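Local coordinates for pyocin S8 (Pseudomonas aeruginosa, PDB 6W0V), which is a bacteriocin whose nuclease domain, the part present here, belongs to the colicin/pyocin DNase family and probably cuts DNA through an H-N-H motif, at residues V27-G39 with Q51-V63. The protein carries 1 engineered substitution. Numbering follows the deposited sequence.
Sequences VPIPSQIADQLRG and QFWVAVANDPELV
Ile33 of helix 31-37 fits as a knob among Phe52, Ala55 and Val56 of helix 51-57 and Leu62 of the next helix, 60-63. Its two branches part: CG2, anti to the backbone N, lies over one face of the Phe52 ring, offset toward the rim, while CD1 reaches the Ala55 carbonyl oxygen (CD1 to O 3.5 Å). Leu62 meets Ile33 tip to tip, and the packing is tight, with Leu62 CD1 3.4 Å from Ile33 CG1. Leu62 CD1 also touches Pro30 CG, at 3.8 Å.

Two more aliphatic side chains from segment 27-39 meet the Phe52 ring. Ile29 comes to its edge, with CD1 3.5 Å from Phe52 CE2, and Leu37 CD1 approaches CD2 obliquely. The other Leu37 methyl, CD2, lies against Gln51 CB, and on the same helix Ala55 CB packs on Gln36 CB at 3.8 Å.

Polar links are few. Gln32, bent at chi2 (-93°), brings NE2 against Leu62 and gives a weak, long and bent bond from NE2 to Asp59 OD2 (3.5 Å), with the amide and carboxylate planes 50° apart; Gln32 CG lies nearer OD2 than the amide does. The other oxygen, Asp59 OD1, takes weak capping bonds from Glu61 N and Leu62 N, so this N-cap carboxylate faces both its own helix and helix 31-37. One water bridges Gln36 O and Gln51 OE1, donating to both (2.7 Å to OE1), while Gln51 NE2 is held by Asp47.

The axes of segments 31-37 and 51-57 approach to 9.2 Å at 128° between their N-to-C directions, in a mostly buried contact whose polar margin of Gln32, Gln36, Gln51 and Asp59 is at least partly exposed. Val116 of strand 114-117 touches both Ile29 and Phe52, Phe42 of strand 41-42 lies against Leu37 and Gln51, and Met74 of helix 68-75 packs on Val56.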
loop_
_atom_site.group_PDB
_atom_site.type_symbol
_atom_site.label_atom_id
_atom_site.label_comp_id
_atom_site.label_asym_id
_atom_site.label_seq_id
_atom_site.Cartn_x
_atom_site.Cartn_y
_atom_site.Cartn_z
ATOM N N VAL A 27 6.152 13.604 0.060
ATOM C CA VAL A 27 7.231 13.608 -0.960
ATOM C C VAL A 27 6.603 13.921 -2.300
ATOM O O VAL A 27 5.476 13.529 -2.578
ATOM C CB VAL A 27 8.018 12.289 -0.986
ATOM C CG1 VAL A 27 8.778 12.111 0.314
ATOM C CG2 VAL A 27 7.130 11.089 -1.270
ATOM N N PRO A 28 7.362 14.589 -3.181
ATOM C CA PRO A 28 6.861 14.876 -4.510
ATOM C C PRO A 28 6.793 13.575 -5.309
ATOM O O PRO A 28 7.298 12.536 -4.891
ATOM C CB PRO A 28 7.901 15.842 -5.074
ATOM C CG PRO A 28 9.183 15.415 -4.390
ATOM C CD PRO A 28 8.758 15.020 -2.991
ATOM N N ILE A 29 6.131 13.649 -6.442
ATOM C CA ILE A 29 6.044 12.520 -7.396
ATOM C C ILE A 29 7.376 12.463 -8.114
ATOM O O ILE A 29 7.860 13.471 -8.606
ATOM C CB ILE A 29 4.876 12.730 -8.367
ATOM C CG1 ILE A 29 3.569 12.984 -7.611
ATOM C CG2 ILE A 29 4.772 11.572 -9.342
ATOM C CD1 ILE A 29 3.429 12.199 -6.311
ATOM N N PRO A 30 8.031 11.293 -8.160
ATOM C CA PRO A 30 9.296 11.173 -8.866
ATOM C C PRO A 30 9.090 11.564 -10.329
ATOM O O PRO A 30 8.095 11.175 -10.926
ATOM C CB PRO A 30 9.665 9.699 -8.724
ATOM C CG PRO A 30 8.897 9.254 -7.502
ATOM C CD PRO A 30 7.601 10.033 -7.543
ATOM N N SER A 31 10.037 12.315 -10.866
ATOM C CA SER A 31 9.985 12.789 -12.265
ATOM C C SER A 31 9.779 11.607 -13.218
ATOM O O SER A 31 9.011 11.761 -14.173
ATOM C CB SER A 31 11.199 13.590 -12.598
ATOM O OG SER A 31 12.379 12.855 -12.354
ATOM N N GLN A 32 10.398 10.450 -12.958
ATOM C CA GLN A 32 10.290 9.288 -13.877
ATOM C C GLN A 32 8.862 8.734 -13.818
ATOM O O GLN A 32 8.435 8.100 -14.791
ATOM C CB GLN A 32 11.317 8.206 -13.552
ATOM C CG GLN A 32 11.083 7.509 -12.224
ATOM C CD GLN A 32 11.835 8.146 -11.086
ATOM O OE1 GLN A 32 11.930 9.365 -10.981
ATOM N NE2 GLN A 32 12.379 7.311 -10.217
ATOM N N ILE A 33 8.163 8.945 -12.704
ATOM C CA ILE A 33 6.738 8.544 -12.557
ATOM C C ILE A 33 5.890 9.588 -13.281
ATOM O O ILE A 33 5.026 9.196 -14.067
ATOM C CB ILE A 33 6.361 8.379 -11.076
ATOM C CG1 ILE A 33 7.194 7.270 -10.432
ATOM C CG2 ILE A 33 4.874 8.117 -10.913
ATOM C CD1 ILE A 33 7.143 5.971 -11.196
ATOM N N ALA A 34 6.165 10.870 -13.049
ATOM C CA ALA A 34 5.524 11.956 -13.818
ATOM C C ALA A 34 5.648 11.606 -15.302
ATOM O O ALA A 34 4.656 11.713 -16.025
ATOM C CB ALA A 34 6.143 13.287 -13.497
ATOM N N ASP A 35 6.815 11.121 -15.721
ATOM C CA ASP A 35 7.082 10.778 -17.140
ATOM C C ASP A 35 6.054 9.772 -17.657
ATOM O O ASP A 35 5.768 9.802 -18.853
ATOM C CB ASP A 35 8.492 10.230 -17.326
ATOM C CG ASP A 35 9.571 11.278 -17.139
ATOM O OD1 ASP A 35 9.250 12.477 -17.214
ATOM O OD2 ASP A 35 10.719 10.888 -16.921
ATOM N N GLN A 36 5.547 8.898 -16.795
ATOM C CA GLN A 36 4.639 7.795 -17.195
ATOM C C GLN A 36 3.188 8.253 -17.157
ATOM O O GLN A 36 2.321 7.480 -17.571
ATOM C CB GLN A 36 4.812 6.601 -16.258
ATOM C CG GLN A 36 6.222 6.033 -16.261
ATOM C CD GLN A 36 6.687 5.769 -17.671
ATOM O OE1 GLN A 36 5.919 5.321 -18.520
ATOM N NE2 GLN A 36 7.945 6.071 -17.940
ATOM N N LEU A 37 2.928 9.462 -16.666
ATOM C CA LEU A 37 1.537 9.911 -16.439
ATOM C C LEU A 37 1.284 11.166 -17.244
ATOM O O LEU A 37 0.202 11.270 -17.819
ATOM C CB LEU A 37 1.337 10.175 -14.951
ATOM C CG LEU A 37 1.604 8.969 -14.062
ATOM C CD1 LEU A 37 1.659 9.402 -12.612
ATOM C CD2 LEU A 37 0.552 7.895 -14.282
ATOM N N ARG A 38 2.264 12.059 -17.255
ATOM C CA ARG A 38 2.122 13.385 -17.875
ATOM C C ARG A 38 1.611 13.217 -19.302
ATOM O O ARG A 38 2.173 12.432 -20.074
ATOM C CB ARG A 38 3.459 14.114 -17.861
ATOM C CG ARG A 38 3.382 15.455 -18.566
ATOM C CD ARG A 38 4.700 16.169 -18.539
ATOM N NE ARG A 38 5.764 15.308 -19.027
ATOM C CZ ARG A 38 6.627 14.646 -18.267
ATOM N NH1 ARG A 38 6.548 14.701 -16.947
ATOM N NH2 ARG A 38 7.555 13.906 -18.848
ATOM N N GLY A 39 0.570 13.975 -19.635
ATOM C CA GLY A 39 0.045 14.034 -21.005
ATOM C C GLY A 39 -0.908 12.897 -21.307
ATOM O O GLY A 39 -1.532 12.896 -22.397
ATOM N N GLN A 51 -2.529 3.979 -12.326
ATOM C CA GLN A 51 -1.417 4.072 -13.283
ATOM C C GLN A 51 -0.196 4.585 -12.536
ATOM O O GLN A 51 0.911 4.201 -12.870
ATOM C CB GLN A 51 -1.813 4.967 -14.440
ATOM C CG GLN A 51 -2.925 4.347 -15.258
ATOM C CD GLN A 51 -3.072 5.052 -16.576
ATOM O OE1 GLN A 51 -2.081 5.455 -17.178
ATOM N NE2 GLN A 51 -4.314 5.225 -16.998
ATOM N N PHE A 52 -0.423 5.438 -11.553
ATOM C CA PHE A 52 0.639 5.991 -10.694
ATOM C C PHE A 52 1.373 4.828 -10.035
ATOM O O PHE A 52 2.589 4.663 -10.187
ATOM C CB PHE A 52 -0.018 6.931 -9.695
ATOM C CG PHE A 52 0.921 7.537 -8.706
ATOM C CD1 PHE A 52 1.372 6.809 -7.621
ATOM C CD2 PHE A 52 1.341 8.843 -8.867
ATOM C CE1 PHE A 52 2.220 7.393 -6.703
ATOM C CE2 PHE A 52 2.184 9.428 -7.947
ATOM C CZ PHE A 52 2.626 8.699 -6.872
ATOM N N TRP A 53 0.619 4.011 -9.330
ATOM C CA TRP A 53 1.259 2.926 -8.560
ATOM C C TRP A 53 1.793 1.867 -9.505
ATOM O O TRP A 53 2.825 1.295 -9.182
ATOM C CB TRP A 53 0.297 2.357 -7.540
ATOM C CG TRP A 53 0.094 3.336 -6.440
ATOM C CD1 TRP A 53 -1.069 3.944 -6.096
ATOM C CD2 TRP A 53 1.107 3.892 -5.591
ATOM N NE1 TRP A 53 -0.861 4.800 -5.058
ATOM C CE2 TRP A 53 0.464 4.790 -4.723
ATOM C CE3 TRP A 53 2.478 3.685 -5.441
ATOM C CZ2 TRP A 53 1.145 5.476 -3.723
ATOM C CZ3 TRP A 53 3.153 4.372 -4.462
ATOM C CH2 TRP A 53 2.495 5.260 -3.618
ATOM N N VAL A 54 1.125 1.628 -10.622
ATOM C CA VAL A 54 1.659 0.699 -11.647
ATOM C C VAL A 54 3.009 1.227 -12.107
ATOM O O VAL A 54 3.941 0.454 -12.238
ATOM C CB VAL A 54 0.685 0.520 -12.815
ATOM C CG1 VAL A 54 1.350 -0.109 -14.023
ATOM C CG2 VAL A 54 -0.521 -0.282 -12.377
ATOM N N ALA A 55 3.108 2.523 -12.354
ATOM C CA ALA A 55 4.359 3.133 -12.830
ATOM C C ALA A 55 5.422 2.956 -11.752
ATOM O O ALA A 55 6.556 2.652 -12.092
ATOM C CB ALA A 55 4.123 4.575 -13.167
ATOM N N VAL A 56 5.046 3.153 -10.491
ATOM C CA VAL A 56 5.997 3.004 -9.361
ATOM C C VAL A 56 6.479 1.558 -9.375
ATOM O O VAL A 56 7.698 1.341 -9.338
ATOM C CB VAL A 56 5.356 3.377 -8.018
ATOM C CG1 VAL A 56 6.262 3.005 -6.860
ATOM C CG2 VAL A 56 5.000 4.848 -7.960
ATOM N N ALA A 57 5.553 0.610 -9.454
ATOM C CA ALA A 57 5.902 -0.831 -9.423
ATOM C C ALA A 57 6.784 -1.151 -10.627
ATOM O O ALA A 57 7.588 -2.061 -10.542
ATOM C CB ALA A 57 4.670 -1.679 -9.426
ATOM N N ASN A 58 6.621 -0.417 -11.719
ATOM C CA ASN A 58 7.348 -0.667 -12.980
ATOM C C ASN A 58 8.692 0.059 -12.989
ATOM O O ASN A 58 9.400 -0.048 -14.005
ATOM C CB ASN A 58 6.528 -0.223 -14.183
ATOM C CG ASN A 58 7.014 -0.871 -15.456
ATOM O OD1 ASN A 58 7.009 -0.255 -16.515
ATOM N ND2 ASN A 58 7.463 -2.107 -15.351
ATOM N N ASP A 59 9.004 0.790 -11.920
ATOM C CA ASP A 59 10.280 1.526 -11.784
ATOM C C ASP A 59 11.160 0.738 -10.829
ATOM O O ASP A 59 10.940 0.760 -9.622
ATOM C CB ASP A 59 10.095 2.956 -11.285
ATOM C CG ASP A 59 11.398 3.718 -11.379
ATOM O OD1 ASP A 59 12.354 3.346 -10.685
ATOM O OD2 ASP A 59 11.474 4.606 -12.212
ATOM N N PRO A 60 12.168 0.013 -11.344
ATOM C CA PRO A 60 13.009 -0.810 -10.481
ATOM C C PRO A 60 13.545 -0.067 -9.250
ATOM O O PRO A 60 13.540 -0.634 -8.169
ATOM C CB PRO A 60 14.163 -1.208 -11.410
ATOM C CG PRO A 60 13.521 -1.244 -12.775
ATOM C CD PRO A 60 12.523 -0.104 -12.764
ATOM N N GLU A 61 13.999 1.170 -9.439
ATOM C CA GLU A 61 14.690 1.969 -8.394
ATOM C C GLU A 61 13.690 2.499 -7.364
ATOM O O GLU A 61 14.125 2.875 -6.266
ATOM C CB GLU A 61 15.496 3.093 -9.044
ATOM C CG GLU A 61 16.729 2.573 -9.760
ATOM C CD GLU A 61 17.541 1.592 -8.931
ATOM O OE1 GLU A 61 17.914 0.529 -9.464
ATOM O OE2 GLU A 61 17.773 1.886 -7.742
ATOM N N LEU A 62 12.400 2.538 -7.681
ATOM C CA LEU A 62 11.382 2.904 -6.669
ATOM C C LEU A 62 10.808 1.637 -6.050
ATOM O O LEU A 62 10.635 1.613 -4.826
ATOM C CB LEU A 62 10.276 3.725 -7.324
ATOM C CG LEU A 62 10.725 5.081 -7.848
ATOM C CD1 LEU A 62 9.596 5.733 -8.623
ATOM C CD2 LEU A 62 11.176 5.979 -6.711
ATOM N N VAL A 63 10.494 0.640 -6.871
ATOM C CA VAL A 63 9.723 -0.536 -6.385
ATOM C C VAL A 63 10.612 -1.330 -5.427
ATOM O O VAL A 63 10.058 -2.001 -4.552
ATOM C CB VAL A 63 9.173 -1.411 -7.526
ATOM C CG1 VAL A 63 10.243 -2.272 -8.177
ATOM C CG2 VAL A 63 8.027 -2.273 -7.023
HETATM O O HOH W 1 0.568 5.259 -17.127
HETATM O O HOH W 2 6.965 2.047 -18.925
#